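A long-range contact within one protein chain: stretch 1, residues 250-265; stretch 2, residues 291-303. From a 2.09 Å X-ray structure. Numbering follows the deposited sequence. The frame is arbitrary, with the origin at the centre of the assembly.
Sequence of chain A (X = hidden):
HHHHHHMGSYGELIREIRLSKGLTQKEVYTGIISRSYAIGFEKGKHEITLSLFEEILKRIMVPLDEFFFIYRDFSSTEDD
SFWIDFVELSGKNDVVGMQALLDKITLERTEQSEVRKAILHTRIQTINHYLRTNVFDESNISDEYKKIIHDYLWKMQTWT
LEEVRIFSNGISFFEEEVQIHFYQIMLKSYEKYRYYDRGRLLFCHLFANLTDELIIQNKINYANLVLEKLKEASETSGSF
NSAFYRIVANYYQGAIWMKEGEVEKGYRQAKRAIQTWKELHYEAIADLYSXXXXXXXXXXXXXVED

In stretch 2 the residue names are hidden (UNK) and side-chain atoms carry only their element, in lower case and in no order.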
# COMPACT_ATOMS: atom_id res chain seq x y z
N ASN A 250 -15.41 -4.83 13.11
CA ASN A 250 -16.55 -4.42 13.91
C ASN A 250 -17.80 -5.22 13.55
O ASN A 250 -18.55 -5.60 14.46
CB ASN A 250 -16.88 -2.92 13.77
CG ASN A 250 -15.92 -2.02 14.56
OD1 ASN A 250 -15.17 -2.46 15.43
ND2 ASN A 250 -15.97 -0.72 14.26
N TYR A 251 -18.03 -5.45 12.25
CA TYR A 251 -19.13 -6.29 11.82
C TYR A 251 -19.06 -7.70 12.46
O TYR A 251 -20.02 -8.17 13.08
CB TYR A 251 -19.18 -6.42 10.29
CG TYR A 251 -20.30 -7.36 9.92
CD1 TYR A 251 -20.08 -8.72 9.83
CD2 TYR A 251 -21.60 -6.88 9.74
CE1 TYR A 251 -21.13 -9.61 9.56
CE2 TYR A 251 -22.64 -7.73 9.48
CZ TYR A 251 -22.42 -9.10 9.39
OH TYR A 251 -23.49 -9.93 9.13
N TYR A 252 -17.95 -8.38 12.30
CA TYR A 252 -17.83 -9.74 12.85
C TYR A 252 -17.88 -9.83 14.40
O TYR A 252 -18.38 -10.81 14.94
CB TYR A 252 -16.62 -10.48 12.26
CG TYR A 252 -16.82 -10.84 10.80
CD1 TYR A 252 -17.84 -11.70 10.41
CD2 TYR A 252 -16.00 -10.33 9.82
CE1 TYR A 252 -18.04 -12.03 9.08
CE2 TYR A 252 -16.20 -10.65 8.47
CZ TYR A 252 -17.23 -11.47 8.11
OH TYR A 252 -17.43 -11.79 6.79
N GLN A 253 -17.41 -8.80 15.09
CA GLN A 253 -17.48 -8.76 16.56
C GLN A 253 -18.96 -8.69 16.94
O GLN A 253 -19.43 -9.35 17.89
CB GLN A 253 -16.70 -7.57 17.11
CG GLN A 253 -16.73 -7.41 18.63
CD GLN A 253 -16.22 -8.66 19.36
OE1 GLN A 253 -15.04 -8.73 19.66
NE2 GLN A 253 -17.08 -9.66 19.58
N GLY A 254 -19.72 -7.96 16.12
CA GLY A 254 -21.16 -7.87 16.30
C GLY A 254 -21.82 -9.23 16.19
O GLY A 254 -22.59 -9.62 17.04
N ALA A 255 -21.48 -9.95 15.13
CA ALA A 255 -22.07 -11.26 14.88
C ALA A 255 -21.74 -12.23 16.02
O ALA A 255 -22.60 -12.97 16.49
CB ALA A 255 -21.55 -11.80 13.56
N ILE A 256 -20.48 -12.24 16.44
CA ILE A 256 -20.05 -13.09 17.53
C ILE A 256 -20.74 -12.76 18.85
O ILE A 256 -21.13 -13.65 19.61
CB ILE A 256 -18.54 -13.09 17.67
CG1 ILE A 256 -17.92 -13.74 16.41
CG2 ILE A 256 -18.14 -13.84 18.94
CD1 ILE A 256 -16.41 -13.78 16.41
N TRP A 257 -20.91 -11.48 19.11
CA TRP A 257 -21.71 -11.10 20.27
C TRP A 257 -23.11 -11.68 20.21
O TRP A 257 -23.62 -12.17 21.24
CB TRP A 257 -21.77 -9.58 20.44
CG TRP A 257 -20.53 -9.02 21.07
CD1 TRP A 257 -19.65 -9.67 21.87
CD2 TRP A 257 -20.04 -7.68 20.95
NE1 TRP A 257 -18.65 -8.82 22.26
CE2 TRP A 257 -18.88 -7.59 21.72
CE3 TRP A 257 -20.51 -6.54 20.29
CZ2 TRP A 257 -18.13 -6.40 21.83
CZ3 TRP A 257 -19.78 -5.35 20.41
CH2 TRP A 257 -18.60 -5.30 21.18
N MSE A 258 -23.74 -11.65 19.04
CA MSE A 258 -25.08 -12.21 18.93
C MSE A 258 -25.09 -13.68 19.27
O MSE A 258 -25.95 -14.15 19.96
CB MSE A 258 -25.67 -11.99 17.54
CG MSE A 258 -25.87 -10.50 17.31
SE MSE A 258 -26.96 -10.10 15.74
CE MSE A 258 -25.50 -9.90 14.47
N LYS A 259 -24.10 -14.38 18.79
CA LYS A 259 -23.93 -15.78 19.10
C LYS A 259 -23.56 -16.02 20.55
O LYS A 259 -23.81 -17.09 21.04
CB LYS A 259 -22.81 -16.36 18.26
CG LYS A 259 -23.15 -16.53 16.80
CD LYS A 259 -24.13 -17.67 16.61
CE LYS A 259 -23.47 -19.02 16.79
NZ LYS A 259 -24.38 -19.90 17.55
N GLU A 260 -22.93 -15.07 21.22
CA GLU A 260 -22.59 -15.27 22.61
C GLU A 260 -23.71 -14.79 23.51
O GLU A 260 -23.46 -14.44 24.65
CB GLU A 260 -21.29 -14.55 22.95
CG GLU A 260 -20.07 -15.22 22.34
CD GLU A 260 -18.81 -14.37 22.44
OE1 GLU A 260 -18.90 -13.13 22.63
OE2 GLU A 260 -17.71 -14.95 22.32
N GLY A 261 -24.94 -14.72 22.99
CA GLY A 261 -26.07 -14.14 23.73
C GLY A 261 -26.11 -12.64 23.99
O GLY A 261 -26.99 -12.16 24.69
N GLU A 262 -25.19 -11.86 23.43
CA GLU A 262 -25.17 -10.43 23.66
C GLU A 262 -25.86 -9.78 22.45
O GLU A 262 -25.25 -8.99 21.69
CB GLU A 262 -23.73 -9.99 23.71
CG GLU A 262 -23.04 -10.22 25.03
CD GLU A 262 -23.06 -8.93 25.82
OE1 GLU A 262 -24.15 -8.58 26.32
OE2 GLU A 262 -22.00 -8.26 25.88
N VAL A 263 -27.12 -10.14 22.26
CA VAL A 263 -27.79 -9.99 20.98
C VAL A 263 -28.04 -8.58 20.55
O VAL A 263 -27.82 -8.24 19.39
CB VAL A 263 -29.17 -10.62 20.95
CG1 VAL A 263 -29.89 -10.24 19.66
CG2 VAL A 263 -29.05 -12.12 21.09
N GLU A 264 -28.55 -7.76 21.43
CA GLU A 264 -28.90 -6.42 20.97
C GLU A 264 -27.66 -5.57 20.75
O GLU A 264 -27.65 -4.71 19.88
CB GLU A 264 -29.90 -5.74 21.92
CG GLU A 264 -31.23 -6.48 22.02
CD GLU A 264 -32.04 -6.50 20.72
OE1 GLU A 264 -31.92 -5.52 19.94
OE2 GLU A 264 -32.82 -7.47 20.49
N LYS A 265 -26.64 -5.81 21.57
CA LYS A 265 -25.35 -5.14 21.47
C LYS A 265 -24.67 -5.57 20.17
O LYS A 265 -24.12 -4.76 19.45
CB LYS A 265 -24.50 -5.55 22.68
CG LYS A 265 -23.16 -4.89 22.84
CD LYS A 265 -22.34 -5.66 23.87
CE LYS A 265 -21.13 -4.87 24.33
NZ LYS A 265 -20.26 -5.69 25.21
N UNK A 291 -27.03 -8.76 3.32
CA UNK A 291 -27.44 -10.11 3.00
C UNK A 291 -26.82 -11.08 4.00
O UNK A 291 -27.50 -11.94 4.55
c UNK A 291 -27.28 -11.98 1.30
c UNK A 291 -27.74 -9.58 0.62
c UNK A 291 -27.00 -10.49 1.59
N UNK A 292 -25.53 -10.95 4.24
CA UNK A 292 -24.91 -11.80 5.22
C UNK A 292 -25.65 -11.71 6.53
O UNK A 292 -25.88 -12.72 7.22
c UNK A 292 -23.46 -11.41 5.44
c UNK A 292 -22.83 -12.31 6.49
c UNK A 292 -22.67 -11.49 4.13
N UNK A 293 -26.04 -10.50 6.90
CA UNK A 293 -26.61 -10.28 8.22
C UNK A 293 -27.98 -10.94 8.31
O UNK A 293 -28.31 -11.57 9.33
c UNK A 293 -27.47 -8.44 9.81
c UNK A 293 -26.81 -9.17 10.97
c UNK A 293 -27.45 -6.95 10.08
c UNK A 293 -26.73 -8.80 8.53
N UNK A 294 -28.78 -10.74 7.28
CA UNK A 294 -30.10 -11.34 7.27
C UNK A 294 -30.08 -12.85 7.33
O UNK A 294 -30.91 -13.45 8.01
c UNK A 294 -30.84 -10.94 6.02
n UNK A 294 -33.01 -7.34 3.61
c UNK A 294 -32.15 -7.61 4.79
c UNK A 294 -31.36 -9.54 6.10
c UNK A 294 -31.71 -9.04 4.73
N UNK A 295 -29.17 -13.46 6.59
CA UNK A 295 -29.08 -14.92 6.53
C UNK A 295 -28.60 -15.41 7.87
O UNK A 295 -29.07 -16.42 8.40
c UNK A 295 -28.12 -15.34 5.40
c UNK A 295 -29.81 -15.93 3.58
n UNK A 295 -30.95 -15.34 3.19
o UNK A 295 -29.66 -17.15 3.59
c UNK A 295 -28.65 -15.00 4.00
N UNK A 296 -27.70 -14.66 8.47
CA UNK A 296 -27.20 -15.03 9.78
C UNK A 296 -28.33 -15.01 10.81
O UNK A 296 -28.48 -15.94 11.61
c UNK A 296 -24.88 -14.25 14.22
c UNK A 296 -24.27 -15.07 13.30
c UNK A 296 -26.26 -13.33 12.49
c UNK A 296 -24.68 -15.04 11.98
c UNK A 296 -25.88 -13.39 13.81
c UNK A 296 -26.07 -14.10 10.14
c UNK A 296 -25.67 -14.16 11.56
N UNK A 297 -29.15 -13.96 10.80
CA UNK A 297 -30.24 -13.85 11.75
C UNK A 297 -31.19 -15.03 11.59
O UNK A 297 -31.67 -15.59 12.56
c UNK A 297 -31.27 -10.07 11.56
c UNK A 297 -30.33 -11.25 11.84
c UNK A 297 -31.02 -12.57 11.52
c UNK A 297 -29.83 -11.25 13.28
N UNK A 298 -31.46 -15.40 10.35
CA UNK A 298 -32.23 -16.58 10.06
C UNK A 298 -31.60 -17.91 10.49
O UNK A 298 -32.22 -18.67 11.23
c UNK A 298 -34.41 -17.00 7.08
o UNK A 298 -33.61 -17.02 6.11
c UNK A 298 -33.95 -16.25 8.27
o UNK A 298 -35.51 -17.58 7.12
c UNK A 298 -32.52 -16.63 8.58
N UNK A 299 -30.41 -18.23 10.00
CA UNK A 299 -29.77 -19.46 10.40
C UNK A 299 -29.77 -19.50 11.92
O UNK A 299 -30.30 -20.41 12.52
n UNK A 299 -26.00 -23.06 10.84
c UNK A 299 -26.22 -20.85 9.64
c UNK A 299 -25.29 -21.87 10.29
c UNK A 299 -28.34 -19.52 9.88
c UNK A 299 -27.56 -20.73 10.36
N UNK A 300 -29.21 -18.48 12.55
CA UNK A 300 -29.09 -18.50 14.00
C UNK A 300 -30.42 -18.36 14.67
O UNK A 300 -30.53 -18.56 15.87
c UNK A 300 -26.83 -17.39 13.78
c UNK A 300 -28.19 -17.39 14.47
c UNK A 300 -26.23 -18.77 13.65
o UNK A 300 -26.17 -19.48 14.68
o UNK A 300 -25.79 -19.13 12.53
N UNK A 301 -31.43 -17.96 13.91
CA UNK A 301 -32.78 -17.92 14.40
C UNK A 301 -32.95 -16.81 15.45
O UNK A 301 -33.48 -17.04 16.53
c UNK A 301 -34.58 -19.59 14.93
c UNK A 301 -33.12 -19.30 14.98
o UNK A 301 -35.40 -18.69 15.06
n UNK A 301 -34.92 -20.86 14.74
N UNK A 302 -32.51 -15.59 15.11
CA UNK A 302 -32.40 -14.48 16.08
C UNK A 302 -33.47 -13.40 15.88
O UNK A 302 -33.98 -13.23 14.78
c UNK A 302 -29.98 -14.96 16.54
c UNK A 302 -30.86 -12.63 16.87
c UNK A 302 -30.97 -13.90 16.04
c UNK A 302 -28.52 -14.66 16.24
N UNK A 303 -33.85 -12.72 16.98
CA UNK A 303 -34.85 -11.62 16.98
C UNK A 303 -34.36 -10.49 17.87
O UNK A 303 -34.91 -9.40 17.85
o UNK A 303 -37.08 -13.73 19.80
c UNK A 303 -36.39 -13.61 17.50
n UNK A 303 -38.21 -14.97 18.31
c UNK A 303 -37.26 -14.11 18.64
c UNK A 303 -36.20 -12.10 17.51

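Position 291 carries three side-chain carbons, one bearing the other two. They make no contact with stretch 1. A fork at the first carbon with two single-carbon arms is valine, V291.

Position 292 has the same three-carbon fork, but here CA-to-CB points toward stretch 1. One arm lies against Y251 OH. This is again valine, V292; its CG1 is 3.6 Å from Y251 OH.

Position 293 has four carbons, forked at the second. Its CA is 3.3 Å from Y251 OH, and its CB sits at the edge of the Y251 ring. One arm end lies against the methyl of selenomethionine M258. The fork at the second carbon makes it leucine, L293; its CD1 is 3.8 Å from M258 CE. Y251 OH also comes near L293 N, but the angle is too poor for a hydrogen bond.

Position 294 has four carbons in a row ending in nitrogen. CA-to-CB points away from stretch 1, and nothing there is touched. It is lysine, K294.

Position 295 has three carbons, the third carrying one oxygen and one nitrogen. That is a glutamine amide, Q295, out of reach of stretch 1.

Position 296 has one carbon followed by a ring of six carbons. A255 CB lies over one face of the ring, K259 CG is at its edge, and M258 CE is close by. It is phenylalanine, F296. Its CZ is 4.2 Å from A255 CB and 3.9 Å from K259 CG. Its CE1 is 3.6 Å from M258 CE.

Position 297 has four carbons, forked at the second. CA-to-CB points sideways, but the end of the chain comes nearer to M258. It is leucine, L297, with CD2 4.0 Å from M258 SE.

Position 298 has three carbons, the third carrying two oxygens. This carboxylate is glutamate, E298, out of reach.

Position 299 has four carbons in a row and a terminal nitrogen. It is lysine, K299, also out of reach.

Position 300 has three carbons and a terminal pair of oxygens. CA-to-CB points toward stretch 1, and one oxygen reaches the K259 side chain. It is glutamate, E300. K259 NZ and E300 OE1 form a salt bridge at 3.4 Å, with a weak hydrogen bond.

Position 301 has two carbons, the second carrying one oxygen and one nitrogen. It makes no contact with stretch 1. It is asparagine, N301. Its phi is positive, and it is the first residue to leave helical phi/psi.

Position 302 has four carbons, forked at the first, with one arm two carbons long. The short arm meets V263, and the end of the long arm meets M258. It is isoleucine, I302. Its CG2 is 3.8 Å from V263 CG1, and its CD1 is 4.1 Å from M258 CB.

Position 303 has three carbons, the third carrying one oxygen and one nitrogen. CA-to-CB points away, and the backbone O is 3.9 Å from E264 OE2. It is glutamine, Q303.

The two helices run nearly parallel, at 11°. M258 touches L293, F296, L297 and I302. Contacts are mainly apolar, with the K259–E300 salt bridge alongside.

Stretch 2 (291-303) VVLKQFLEKENIQ
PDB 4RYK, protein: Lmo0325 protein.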